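PDB 2WLR: thiosulfate sulfurtransferase YnjE from Escherichia coli, which transfers sulfur from thiosulfate to cyanide, yielding thiocyanate and sulfite, through a cysteine persulfide intermediate. Local coordinates for residues A[20-26]-A[78-84]; A[64-68]-A[94-100]; A[128-132]-A[240-246]; A[209-213]-A[233-238]; A[290-294]-A[312-316]. The contacts are given in a common frame with arbitrary orientation. Residues are numbered along the deposited sequence.

Contact 1 (A[20-26]-A[78-84]); sequences GKAIDTR and PVALYGN
Y82, I23 and T25 bury the most surface where strands 21-24 and 79-82 pair in parallel, their axes 4.6 Å apart at closest and 25° from alignment. The register runs from K21 opposite V79 to D24 opposite Y82. Backbone hydrogen bonds join K21 N to P78 O, Y82 N to I23 O and T25 N to Y82 O (3.0 Å each), and A80 N to K21 O and I23 N to A80 O (2.9 Å each). These are the two central strands of the four-stranded parallel sheet of the first rhodanese domain. I23 (m, t) sets CB 3.7 Å from L81 CD2. On the other face Y82 (chi1 p) turns its ring beneath D24, whose CA sits 3.9 Å from the ring centroid, a CH-pi contact; Y82 OH bonds E45 N and, weakly, D24 OD2 (2.7 Å). D24 OD2 forms a salt bridge with R26 NH2 (2.8 Å), and D24 OD1 accepts R26 N (3.2 Å), closing an Asx turn. T25 (p) donates OG1 to Y82 O at 2.7 Å.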
# COMPACT_ATOMS: atom_id res chain seq x y z
N GLY A 20 -21.14 1.98 -19.78
CA GLY A 20 -21.37 1.48 -18.42
C GLY A 20 -20.08 1.26 -17.67
O GLY A 20 -18.99 1.48 -18.20
N LYS A 21 -20.21 0.83 -16.42
CA LYS A 21 -19.08 0.54 -15.56
C LYS A 21 -19.24 -0.85 -14.93
O LYS A 21 -20.34 -1.25 -14.56
CB LYS A 21 -18.96 1.60 -14.46
CG LYS A 21 -18.50 2.97 -14.99
CD LYS A 21 -18.43 4.03 -13.91
CE LYS A 21 -18.11 5.40 -14.51
NZ LYS A 21 -19.25 5.92 -15.31
N ALA A 22 -18.14 -1.58 -14.88
CA ALA A 22 -18.11 -2.88 -14.20
C ALA A 22 -17.66 -2.70 -12.74
O ALA A 22 -16.80 -1.87 -12.44
CB ALA A 22 -17.18 -3.85 -14.95
N ILE A 23 -18.24 -3.52 -11.86
CA ILE A 23 -17.88 -3.49 -10.43
C ILE A 23 -17.56 -4.92 -9.97
O ILE A 23 -18.39 -5.82 -10.04
CB ILE A 23 -18.98 -2.92 -9.54
CG1 ILE A 23 -19.34 -1.50 -9.99
CG2 ILE A 23 -18.53 -3.00 -8.09
CD1 ILE A 23 -20.44 -0.83 -9.16
N ASP A 24 -16.31 -5.08 -9.55
CA ASP A 24 -15.74 -6.33 -9.05
C ASP A 24 -16.04 -6.37 -7.56
O ASP A 24 -15.58 -5.51 -6.81
CB ASP A 24 -14.24 -6.27 -9.34
CG ASP A 24 -13.51 -7.56 -9.08
OD1 ASP A 24 -13.86 -8.33 -8.19
OD2 ASP A 24 -12.51 -7.82 -9.81
N THR A 25 -16.86 -7.32 -7.14
CA THR A 25 -17.31 -7.45 -5.76
C THR A 25 -16.45 -8.35 -4.87
O THR A 25 -16.77 -8.57 -3.72
CB THR A 25 -18.78 -7.91 -5.72
OG1 THR A 25 -18.86 -9.27 -6.14
CG2 THR A 25 -19.69 -6.98 -6.57
N ARG A 26 -15.31 -8.80 -5.41
CA ARG A 26 -14.41 -9.65 -4.67
C ARG A 26 -13.49 -8.81 -3.76
O ARG A 26 -13.33 -7.64 -3.98
CB ARG A 26 -13.52 -10.39 -5.67
CG ARG A 26 -14.27 -11.32 -6.58
CD ARG A 26 -13.37 -12.00 -7.57
NE ARG A 26 -12.76 -11.01 -8.43
CZ ARG A 26 -11.81 -11.29 -9.32
NH1 ARG A 26 -11.33 -12.52 -9.45
NH2 ARG A 26 -11.28 -10.33 -10.03
N PRO A 78 -25.61 2.13 -16.89
CA PRO A 78 -25.48 0.70 -16.52
C PRO A 78 -24.28 0.42 -15.61
O PRO A 78 -23.19 0.93 -15.83
CB PRO A 78 -25.29 -0.02 -17.87
CG PRO A 78 -25.47 1.04 -18.94
CD PRO A 78 -25.48 2.37 -18.33
N VAL A 79 -24.50 -0.36 -14.56
CA VAL A 79 -23.38 -0.96 -13.82
C VAL A 79 -23.55 -2.46 -13.87
O VAL A 79 -24.66 -2.98 -13.78
CB VAL A 79 -23.23 -0.41 -12.36
CG1 VAL A 79 -23.16 1.10 -12.41
CG2 VAL A 79 -24.35 -0.89 -11.44
N ALA A 80 -22.45 -3.18 -14.13
CA ALA A 80 -22.49 -4.64 -14.24
C ALA A 80 -21.57 -5.23 -13.19
O ALA A 80 -20.37 -4.94 -13.18
CB ALA A 80 -22.06 -5.08 -15.60
N LEU A 81 -22.15 -6.02 -12.30
CA LEU A 81 -21.44 -6.62 -11.17
C LEU A 81 -20.91 -7.98 -11.51
O LEU A 81 -21.48 -8.72 -12.32
CB LEU A 81 -22.37 -6.77 -9.97
CG LEU A 81 -23.19 -5.56 -9.55
CD1 LEU A 81 -23.93 -5.83 -8.26
CD2 LEU A 81 -22.38 -4.33 -9.43
N TYR A 82 -19.78 -8.33 -10.89
CA TYR A 82 -19.32 -9.70 -10.94
C TYR A 82 -18.63 -10.14 -9.67
O TYR A 82 -18.32 -9.34 -8.78
CB TYR A 82 -18.47 -9.96 -12.18
CG TYR A 82 -17.14 -9.23 -12.20
CD1 TYR A 82 -17.02 -7.97 -12.74
CD2 TYR A 82 -16.00 -9.85 -11.75
CE1 TYR A 82 -15.79 -7.30 -12.77
CE2 TYR A 82 -14.78 -9.20 -11.77
CZ TYR A 82 -14.66 -7.93 -12.30
OH TYR A 82 -13.42 -7.34 -12.29
N GLY A 83 -18.46 -11.44 -9.57
CA GLY A 83 -17.95 -12.09 -8.39
C GLY A 83 -18.83 -13.24 -7.97
O GLY A 83 -19.60 -13.74 -8.78
N ASN A 84 -18.70 -13.66 -6.72
CA ASN A 84 -19.59 -14.73 -6.27
C ASN A 84 -21.02 -14.24 -6.08
O ASN A 84 -21.26 -13.05 -5.88
CB ASN A 84 -19.06 -15.48 -5.08
CG ASN A 84 -19.05 -14.69 -3.84
OD1 ASN A 84 -20.12 -14.38 -3.27
ND2 ASN A 84 -17.87 -14.38 -3.35
O HOH W 1 -17.29 -11.62 -5.13

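Contact 2 (A[64-68]-A[94-100]); sequences LNAWI and RLQKAGL
This is apolar helix-to-helix-end packing within the first rhodanese domain, an alpha/beta fold with a parallel sheet: one turn of helix 61-70 meets the C-terminal end of helix 85-97, and the closest CA pair, N65 and A98, stands 6.8 Å apart. Residues 64-68 are helical throughout, I68 N bonding L64 O at 2.9 Å. Segment 94-100 leaves its helix through a Schellman motif: G99 takes a positive phi of 110°, and G99 N to Q96 O (3.0 Å) and L100 N to L95 O (3.1 Å) close the end, bringing L100 back to the interface. L64 and I68, one turn apart, supply the apolar surface. I68 (m, t) puts CD1 3.5 Å from A98 CB, 3.5 Å from L100 CD1 and 4.1 Å from L95 CD2. L64 (t, p) sends CD1 to within 4.3 Å of L95 CD2 and CD2 to within 4.1 Å of A98 CB. R94, with chi1 to chi3 all m, passes NH2 3.8 Å from L64 CD2; its guanidinium bonds the carbonyls of M59 and L56. L95 also reaches I103 of the sheet. The polar link is water 2, which donates to N65 OD1 at 2.5 Å and to A98 O at 3.0 Å.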
# COMPACT_ATOMS: atom_id res chain seq x y z
N LEU A 64 -20.62 5.25 1.29
CA LEU A 64 -20.97 4.67 -0.01
C LEU A 64 -21.37 5.76 -1.03
O LEU A 64 -21.02 5.67 -2.21
CB LEU A 64 -22.07 3.62 0.11
CG LEU A 64 -22.47 2.92 -1.21
CD1 LEU A 64 -21.28 2.27 -1.94
CD2 LEU A 64 -23.60 1.93 -0.93
N ASN A 65 -22.09 6.78 -0.58
CA ASN A 65 -22.43 7.87 -1.47
C ASN A 65 -21.16 8.56 -1.95
O ASN A 65 -21.07 8.92 -3.13
CB ASN A 65 -23.34 8.89 -0.75
CG ASN A 65 -24.76 8.40 -0.60
OD1 ASN A 65 -25.22 7.48 -1.30
ND2 ASN A 65 -25.50 9.03 0.33
N ALA A 66 -20.24 8.80 -1.04
CA ALA A 66 -18.95 9.39 -1.39
C ALA A 66 -18.20 8.55 -2.43
O ALA A 66 -17.64 9.06 -3.40
CB ALA A 66 -18.13 9.60 -0.15
N TRP A 67 -18.22 7.24 -2.24
CA TRP A 67 -17.53 6.34 -3.16
C TRP A 67 -18.18 6.38 -4.53
O TRP A 67 -17.51 6.45 -5.57
CB TRP A 67 -17.58 4.92 -2.57
CG TRP A 67 -16.83 3.89 -3.35
CD1 TRP A 67 -15.55 3.47 -3.11
CD2 TRP A 67 -17.33 3.12 -4.42
NE1 TRP A 67 -15.21 2.51 -4.03
CE2 TRP A 67 -16.28 2.25 -4.83
CE3 TRP A 67 -18.55 3.06 -5.11
CZ2 TRP A 67 -16.41 1.38 -5.91
CZ3 TRP A 67 -18.68 2.18 -6.17
CH2 TRP A 67 -17.60 1.33 -6.56
N ILE A 68 -19.49 6.37 -4.57
CA ILE A 68 -20.22 6.46 -5.84
C ILE A 68 -19.84 7.76 -6.56
O ILE A 68 -19.50 7.72 -7.75
CB ILE A 68 -21.74 6.34 -5.60
CG1 ILE A 68 -22.10 4.90 -5.17
CG2 ILE A 68 -22.53 6.74 -6.87
CD1 ILE A 68 -23.53 4.74 -4.64
N ARG A 94 -27.14 -2.83 -1.65
CA ARG A 94 -26.63 -1.55 -1.20
C ARG A 94 -26.66 -0.49 -2.30
O ARG A 94 -26.99 0.67 -2.06
CB ARG A 94 -25.22 -1.65 -0.58
CG ARG A 94 -25.18 -2.22 0.85
CD ARG A 94 -25.81 -1.31 1.90
NE ARG A 94 -25.10 -0.05 2.05
CZ ARG A 94 -24.02 0.16 2.79
NH1 ARG A 94 -23.43 -0.82 3.45
NH2 ARG A 94 -23.52 1.38 2.84
N LEU A 95 -26.31 -0.89 -3.53
CA LEU A 95 -26.30 0.10 -4.61
C LEU A 95 -27.72 0.53 -4.97
O LEU A 95 -27.93 1.69 -5.34
CB LEU A 95 -25.55 -0.44 -5.83
CG LEU A 95 -24.05 -0.60 -5.63
CD1 LEU A 95 -23.51 -1.22 -6.89
CD2 LEU A 95 -23.32 0.67 -5.33
N GLN A 96 -28.67 -0.38 -4.93
CA GLN A 96 -30.08 -0.02 -5.15
C GLN A 96 -30.55 1.00 -4.11
O GLN A 96 -31.14 2.01 -4.47
CB GLN A 96 -30.98 -1.26 -5.08
CG GLN A 96 -30.85 -2.20 -6.26
CD GLN A 96 -31.62 -3.50 -6.08
OE1 GLN A 96 -31.95 -3.90 -4.96
NE2 GLN A 96 -31.87 -4.19 -7.18
N LYS A 97 -30.24 0.75 -2.85
CA LYS A 97 -30.63 1.67 -1.78
C LYS A 97 -29.89 3.00 -1.89
O LYS A 97 -30.40 4.03 -1.43
CB LYS A 97 -30.42 1.00 -0.42
CG LYS A 97 -31.41 -0.11 -0.14
CD LYS A 97 -30.93 -1.01 0.99
CE LYS A 97 -31.81 -2.23 1.20
NZ LYS A 97 -31.28 -3.10 2.31
N ALA A 98 -28.71 3.00 -2.53
CA ALA A 98 -27.96 4.23 -2.80
C ALA A 98 -28.52 5.03 -3.99
O ALA A 98 -28.08 6.13 -4.23
CB ALA A 98 -26.47 3.90 -3.04
N GLY A 99 -29.43 4.46 -4.76
CA GLY A 99 -30.06 5.19 -5.84
C GLY A 99 -29.71 4.78 -7.27
O GLY A 99 -30.26 5.35 -8.22
N LEU A 100 -28.82 3.81 -7.45
CA LEU A 100 -28.43 3.43 -8.82
C LEU A 100 -29.56 2.66 -9.44
O LEU A 100 -30.09 1.75 -8.80
CB LEU A 100 -27.16 2.58 -8.83
CG LEU A 100 -25.90 3.37 -8.53
CD1 LEU A 100 -25.87 3.74 -7.10
CD2 LEU A 100 -24.62 2.59 -8.91
O HOH W 2 -25.60 7.81 -3.79

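Contact 3 (A[128-132]-A[240-246]); sequences PQWLH and TWSDAGL
Residues 128-132 form the first turn of helix 128-135, with H132 N bonded to P128 O at 2.9 Å, whereas 240-243 belong to helix 238-243, which ends in a Schellman motif where G245 has a phi of 68° and G245 N reaches S242 O at 3.1 Å. The contact joins two helices of the second rhodanese domain that are far apart in sequence: each adjoins strand 231-234, with P128 and T240 both touching L234. The closest CA pairs are P128 with W241, 5.4 Å apart, and H132 with L246 at 7.7 Å, so the backbones come closest at the proline. P128 buries the most surface. Its CG lies 3.3 Å from T240 OG1, a hydroxyl that is bonded to G237 O, and its CB lies 3.6 Å from L246 CD1 and 4.1 Å from A244 CB. W241 (chi1 t, chi2 -89°) directs its six-membered ring at the other helix: CE3 is 3.9 Å from P128 CB, CZ3 is 4.0 Å from L131 CB near the ring plane, and CH2 is 3.8 Å from H132 CB. W241 NE1 turns to P247 O, and the indole meets that of W238. H132 (chi1 t, chi2 66°) presents one ring face to L246 (m, t), making a CH-pi contact in which L246 CD2 stands 4.1 Å from the imidazole centroid, 22° off the ring normal.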
# COMPACT_ATOMS: atom_id res chain seq x y z
N PRO A 128 -3.81 -12.85 3.63
CA PRO A 128 -3.62 -13.88 4.67
C PRO A 128 -3.64 -15.33 4.21
O PRO A 128 -2.73 -16.10 4.55
CB PRO A 128 -4.74 -13.57 5.68
CG PRO A 128 -4.91 -12.10 5.56
CD PRO A 128 -4.77 -11.84 4.07
N GLN A 129 -4.64 -15.73 3.45
CA GLN A 129 -4.69 -17.11 3.01
C GLN A 129 -3.44 -17.53 2.26
O GLN A 129 -2.95 -18.66 2.41
CB GLN A 129 -5.94 -17.40 2.18
CG GLN A 129 -6.17 -18.90 2.01
CD GLN A 129 -6.48 -19.60 3.33
OE1 GLN A 129 -7.30 -19.12 4.12
NE2 GLN A 129 -5.80 -20.71 3.59
N TRP A 130 -2.88 -16.63 1.47
CA TRP A 130 -1.69 -16.94 0.68
C TRP A 130 -0.56 -17.29 1.62
O TRP A 130 0.14 -18.28 1.45
CB TRP A 130 -1.30 -15.75 -0.20
CG TRP A 130 -0.05 -15.94 -1.01
CD1 TRP A 130 0.03 -16.47 -2.27
CD2 TRP A 130 1.30 -15.59 -0.65
NE1 TRP A 130 1.32 -16.48 -2.71
CE2 TRP A 130 2.13 -15.95 -1.73
CE3 TRP A 130 1.90 -15.04 0.50
CZ2 TRP A 130 3.51 -15.77 -1.70
CZ3 TRP A 130 3.25 -14.86 0.51
CH2 TRP A 130 4.05 -15.22 -0.59
N LEU A 131 -0.38 -16.46 2.64
CA LEU A 131 0.71 -16.64 3.57
C LEU A 131 0.50 -17.90 4.38
O LEU A 131 1.44 -18.63 4.66
CB LEU A 131 0.80 -15.43 4.47
CG LEU A 131 1.96 -15.35 5.44
CD1 LEU A 131 3.28 -15.58 4.70
CD2 LEU A 131 1.90 -13.99 6.12
N HIS A 132 -0.74 -18.16 4.79
CA HIS A 132 -1.01 -19.39 5.51
C HIS A 132 -0.67 -20.60 4.63
O HIS A 132 0.03 -21.52 5.07
CB HIS A 132 -2.45 -19.41 5.99
CG HIS A 132 -2.81 -20.66 6.71
ND1 HIS A 132 -2.25 -21.02 7.91
CD2 HIS A 132 -3.67 -21.65 6.37
CE1 HIS A 132 -2.76 -22.17 8.30
NE2 HIS A 132 -3.61 -22.59 7.37
N THR A 240 -5.87 -7.99 9.09
CA THR A 240 -6.43 -8.90 8.09
C THR A 240 -6.22 -10.38 8.47
O THR A 240 -7.08 -11.22 8.16
CB THR A 240 -5.88 -8.65 6.65
OG1 THR A 240 -4.49 -9.00 6.54
CG2 THR A 240 -6.15 -7.20 6.16
N TRP A 241 -5.09 -10.71 9.06
CA TRP A 241 -4.85 -12.05 9.59
C TRP A 241 -5.81 -12.38 10.72
O TRP A 241 -6.41 -13.45 10.74
CB TRP A 241 -3.41 -12.19 10.08
CG TRP A 241 -3.05 -13.61 10.45
CD1 TRP A 241 -3.21 -14.21 11.65
CD2 TRP A 241 -2.45 -14.57 9.59
NE1 TRP A 241 -2.76 -15.48 11.60
CE2 TRP A 241 -2.26 -15.75 10.35
CE3 TRP A 241 -2.02 -14.57 8.26
CZ2 TRP A 241 -1.72 -16.90 9.81
CZ3 TRP A 241 -1.49 -15.69 7.74
CH2 TRP A 241 -1.32 -16.85 8.51
N SER A 242 -5.96 -11.43 11.64
CA SER A 242 -6.85 -11.58 12.79
C SER A 242 -8.29 -11.81 12.32
O SER A 242 -8.96 -12.77 12.76
CB SER A 242 -6.75 -10.34 13.68
OG SER A 242 -7.54 -10.47 14.86
N ASP A 243 -8.74 -10.96 11.41
CA ASP A 243 -10.09 -11.05 10.88
C ASP A 243 -10.34 -12.32 10.05
O ASP A 243 -11.48 -12.78 9.94
CB ASP A 243 -10.43 -9.80 10.09
CG ASP A 243 -10.59 -8.56 10.99
OD1 ASP A 243 -10.43 -8.67 12.22
OD2 ASP A 243 -10.88 -7.47 10.47
N ALA A 244 -9.29 -12.91 9.47
CA ALA A 244 -9.42 -14.17 8.73
C ALA A 244 -9.59 -15.39 9.62
O ALA A 244 -9.90 -16.46 9.12
CB ALA A 244 -8.22 -14.36 7.77
N GLY A 245 -9.40 -15.21 10.92
CA GLY A 245 -9.52 -16.32 11.88
C GLY A 245 -8.42 -17.37 11.75
O GLY A 245 -8.57 -18.49 12.21
N LEU A 246 -7.28 -17.00 11.18
CA LEU A 246 -6.21 -17.96 10.95
C LEU A 246 -5.41 -18.25 12.23
O LEU A 246 -5.47 -17.47 13.19
CB LEU A 246 -5.30 -17.46 9.82
CG LEU A 246 -6.00 -17.53 8.45
CD1 LEU A 246 -5.23 -16.68 7.45
CD2 LEU A 246 -6.13 -18.93 7.90

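Contact 4 (A[209-213]-A[233-238]); sequences YGRDV and LLDGGW
One direct backbone hydrogen bond links the segments: W238 N donates to G210 O at 2.9 Å and 173°, with G237 CA close to G210 O at 3.4 Å. Water 3 donates to L234 O (2.8 Å) and accepts weakly from G210 N (3.4 Å), and water 4 donates to both R211 O and G236 O, each at 2.9 Å. The path 234-237 is a type II turn closed by G237 N to L234 O at 2.9 Å, with positive phi at G236 (86°) and G237 (72°). A CB on G237 would clash with G210 O. Both segments leave neighbouring parallel strands of the second rhodanese domain, 205-209 and 231-234, at their C-terminal ends, just before helices 213-226 and 238-243. For charge against ring, the R211 guanidinium lies flat on W238 (chi1 t), CZ being 3.6 Å from the five-membered ring centroid and 5° off its normal; R211 NH1 forms a salt bridge to E152. Among apolar contacts, Y209 (chi1 p) brings CE2 3.8 Å from W238 CE3 and CB 3.7 Å from L234 CB, while V213 (t) sets CG1 4.3 Å from L233 CD1. V213 CG2 packs against the turn backbone, 3.7 Å from G237 N.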
# COMPACT_ATOMS: atom_id res chain seq x y z
N TYR A 209 4.88 -7.53 7.99
CA TYR A 209 3.57 -7.03 8.37
C TYR A 209 3.67 -6.24 9.62
O TYR A 209 4.63 -6.37 10.37
CB TYR A 209 2.52 -8.14 8.53
CG TYR A 209 2.66 -8.97 9.81
CD1 TYR A 209 3.54 -10.03 9.89
CD2 TYR A 209 1.88 -8.68 10.92
CE1 TYR A 209 3.66 -10.77 11.08
CE2 TYR A 209 2.00 -9.42 12.08
CZ TYR A 209 2.87 -10.45 12.15
OH TYR A 209 3.00 -11.18 13.32
N GLY A 210 2.69 -5.41 9.85
CA GLY A 210 2.63 -4.64 11.08
C GLY A 210 1.22 -4.55 11.58
O GLY A 210 0.29 -4.78 10.85
N ARG A 211 1.05 -4.18 12.84
CA ARG A 211 -0.25 -3.76 13.30
C ARG A 211 -0.62 -2.49 12.53
O ARG A 211 -1.78 -2.26 12.23
CB ARG A 211 -0.28 -3.50 14.81
CG ARG A 211 -0.99 -4.62 15.64
CD ARG A 211 -0.14 -5.86 15.87
NE ARG A 211 -0.90 -6.84 16.65
CZ ARG A 211 -0.50 -8.06 17.00
NH1 ARG A 211 0.69 -8.53 16.67
NH2 ARG A 211 -1.34 -8.80 17.69
N ASP A 212 0.38 -1.68 12.17
CA ASP A 212 0.20 -0.58 11.23
C ASP A 212 1.08 -0.88 10.02
O ASP A 212 2.25 -1.21 10.16
CB ASP A 212 0.65 0.75 11.84
CG ASP A 212 -0.11 1.10 13.12
OD1 ASP A 212 -1.36 0.98 13.17
OD2 ASP A 212 0.59 1.51 14.07
N VAL A 213 0.51 -0.72 8.82
CA VAL A 213 1.23 -1.06 7.61
C VAL A 213 2.50 -0.24 7.49
O VAL A 213 3.51 -0.76 7.05
CB VAL A 213 0.32 -0.88 6.39
CG1 VAL A 213 1.11 -1.00 5.10
CG2 VAL A 213 -0.83 -1.91 6.41
N LEU A 233 4.77 -7.07 1.43
CA LEU A 233 3.98 -6.65 2.59
C LEU A 233 2.73 -7.46 2.64
O LEU A 233 2.14 -7.77 1.61
CB LEU A 233 3.51 -5.21 2.46
CG LEU A 233 4.55 -4.11 2.48
CD1 LEU A 233 3.85 -2.73 2.31
CD2 LEU A 233 5.38 -4.16 3.77
N LEU A 234 2.27 -7.74 3.84
CA LEU A 234 0.89 -8.18 4.02
C LEU A 234 -0.06 -6.99 3.92
O LEU A 234 -0.06 -6.11 4.75
CB LEU A 234 0.69 -8.89 5.36
CG LEU A 234 -0.72 -9.33 5.74
CD1 LEU A 234 -1.32 -10.30 4.69
CD2 LEU A 234 -0.74 -10.00 7.11
N ASP A 235 -0.90 -7.01 2.90
CA ASP A 235 -1.80 -5.89 2.58
C ASP A 235 -2.78 -5.76 3.74
O ASP A 235 -3.43 -6.74 4.10
CB ASP A 235 -2.52 -6.24 1.28
CG ASP A 235 -3.26 -5.07 0.65
OD1 ASP A 235 -3.09 -3.92 1.07
OD2 ASP A 235 -4.04 -5.38 -0.28
N GLY A 236 -2.83 -4.58 4.35
CA GLY A 236 -3.73 -4.33 5.46
C GLY A 236 -3.17 -4.73 6.81
O GLY A 236 -3.78 -4.43 7.86
N GLY A 237 -2.03 -5.39 6.82
CA GLY A 237 -1.37 -5.73 8.06
C GLY A 237 -2.01 -6.83 8.87
O GLY A 237 -2.82 -7.59 8.41
N TRP A 238 -1.62 -6.84 10.14
CA TRP A 238 -2.07 -7.84 11.09
C TRP A 238 -3.57 -8.01 11.17
O TRP A 238 -4.04 -9.12 11.32
CB TRP A 238 -1.54 -7.46 12.48
CG TRP A 238 -2.25 -8.21 13.58
CD1 TRP A 238 -3.20 -7.71 14.40
CD2 TRP A 238 -2.10 -9.60 13.92
NE1 TRP A 238 -3.66 -8.70 15.25
CE2 TRP A 238 -3.00 -9.87 14.97
CE3 TRP A 238 -1.33 -10.66 13.41
CZ2 TRP A 238 -3.10 -11.13 15.57
CZ3 TRP A 238 -1.43 -11.92 14.01
CH2 TRP A 238 -2.33 -12.13 15.08
O HOH W 3 1.65 -4.98 6.65
O HOH W 4 -3.23 -4.17 10.68

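Contact 5 (A[290-294]-A[312-316]); sequences LVSIR and KGEIA
Residues 312-316 run roughly antiparallel to 290-294 (end-to-end directions 155° apart) yet are too distant for strand pairing: the nearest CA atoms, S292 and E314, are 8.0 Å apart, so side chains carry the contact. G313, at phi 129° and psi -167°, offers its carbonyl: R294 NH1 donates to G313 O at 2.9 Å and 161°, while G313 N donates to water 5 at 2.9 Å, which also accepts weakly from R294 NH2 (3.0 Å). E314 (t, p) follows, with its carboxylate between the segments. E314 OE1 accepts S292 OG at 2.6 Å; E314 OE2 forms a salt bridge with R294 NH1 at 3.0 Å, a weak hydrogen bond, and accepts I315 N at 3.0 Å. R294 reaches across with rotamer m, t, p. I315 (m, t) packs CG2 4.1 Å from L290 CD2. These polar bonds are buried in the third rhodanese domain, the one with the catalytic cysteine. R294 lies about 4 Å, side chain to side chain, from R370, a substrate-binding residue by similarity; R294 also forms a salt bridge with E298 and a cation-pi contact with W393. Strand 288-292 lies between 360-363 and 319-320 in the parallel sheet, 314-315 pairs antiparallel with 404-405, and F299 of helix 296-300 touches both S292 and E314.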
# COMPACT_ATOMS: atom_id res chain seq x y z
N LEU A 290 8.53 16.04 -5.75
CA LEU A 290 8.80 15.76 -4.35
C LEU A 290 7.44 15.83 -3.69
O LEU A 290 6.73 16.84 -3.73
CB LEU A 290 9.79 16.76 -3.74
CG LEU A 290 10.27 16.46 -2.33
CD1 LEU A 290 10.91 15.08 -2.20
CD2 LEU A 290 11.22 17.57 -1.88
N VAL A 291 7.05 14.72 -3.08
CA VAL A 291 5.65 14.49 -2.69
C VAL A 291 5.51 14.36 -1.19
O VAL A 291 6.06 13.45 -0.55
CB VAL A 291 5.09 13.23 -3.36
CG1 VAL A 291 3.68 12.98 -2.93
CG2 VAL A 291 5.17 13.32 -4.87
N SER A 292 4.71 15.24 -0.58
CA SER A 292 4.42 15.23 0.81
C SER A 292 3.29 14.26 1.13
O SER A 292 2.13 14.44 0.70
CB SER A 292 3.97 16.62 1.27
OG SER A 292 3.62 16.60 2.62
N ILE A 293 3.63 13.21 1.89
CA ILE A 293 2.64 12.29 2.46
C ILE A 293 2.43 12.70 3.91
O ILE A 293 2.79 12.01 4.85
CB ILE A 293 3.09 10.81 2.30
CG1 ILE A 293 3.49 10.53 0.85
CG2 ILE A 293 1.97 9.87 2.76
CD1 ILE A 293 2.37 10.73 -0.13
N ARG A 294 1.83 13.87 4.04
CA ARG A 294 1.51 14.45 5.33
C ARG A 294 0.05 14.84 5.36
O ARG A 294 -0.54 15.07 4.30
CB ARG A 294 2.43 15.65 5.59
CG ARG A 294 3.90 15.25 5.69
CD ARG A 294 4.86 16.44 5.90
NE ARG A 294 4.71 17.02 7.22
CZ ARG A 294 4.97 18.30 7.53
NH1 ARG A 294 5.34 19.15 6.58
NH2 ARG A 294 4.79 18.72 8.78
N LYS A 312 6.80 24.46 11.81
CA LYS A 312 5.55 24.18 11.10
C LYS A 312 5.66 24.66 9.68
O LYS A 312 6.35 25.65 9.39
CB LYS A 312 4.38 24.89 11.79
CG LYS A 312 4.11 24.43 13.18
CD LYS A 312 3.01 25.29 13.82
CE LYS A 312 2.62 24.78 15.18
NZ LYS A 312 1.76 25.77 15.93
N GLY A 313 4.97 23.97 8.78
CA GLY A 313 4.97 24.31 7.39
C GLY A 313 5.31 23.08 6.59
O GLY A 313 5.31 21.96 7.13
N GLU A 314 5.60 23.33 5.33
CA GLU A 314 5.87 22.32 4.33
C GLU A 314 7.03 22.74 3.45
O GLU A 314 7.33 23.94 3.32
CB GLU A 314 4.61 22.16 3.49
CG GLU A 314 4.62 20.97 2.57
CD GLU A 314 4.90 19.68 3.33
OE1 GLU A 314 3.93 18.98 3.67
OE2 GLU A 314 6.07 19.38 3.65
N ILE A 315 7.67 21.76 2.81
CA ILE A 315 8.71 22.02 1.82
C ILE A 315 8.11 22.81 0.66
O ILE A 315 7.14 22.38 0.01
CB ILE A 315 9.35 20.71 1.32
CG1 ILE A 315 9.98 19.96 2.50
CG2 ILE A 315 10.35 20.99 0.15
CD1 ILE A 315 10.78 18.74 2.12
N ALA A 316 8.69 23.97 0.38
CA ALA A 316 8.19 24.81 -0.70
C ALA A 316 8.41 24.12 -2.04
O ALA A 316 9.53 23.69 -2.38
CB ALA A 316 8.89 26.18 -0.69
O HOH W 5 3.63 21.42 9.35

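In the fold
The five contacts follow the three rhodanese domains along the chain. Contacts 1 and 2 share the first domain, their centres 13 Å apart and their segments alternating in sequence: strand 79-82 lies between helices 61-70 and 85-97, and I23 CD1 packs on L95 CD1 at 3.8 Å. In the second domain contact 4 is nested inside the loop that contact 3 closes; their centres are 11 Å apart, and P128 N approaches L234 CD1 to 3.7 Å. Contact 5 belongs to the third domain, which carries the catalytic cysteine, with its centre about 25 Å from that of contact 4 and 38 Å from that of contact 1. V213 of contact 4 nevertheless touches helix 369-380, joining the second domain to the catalytic one.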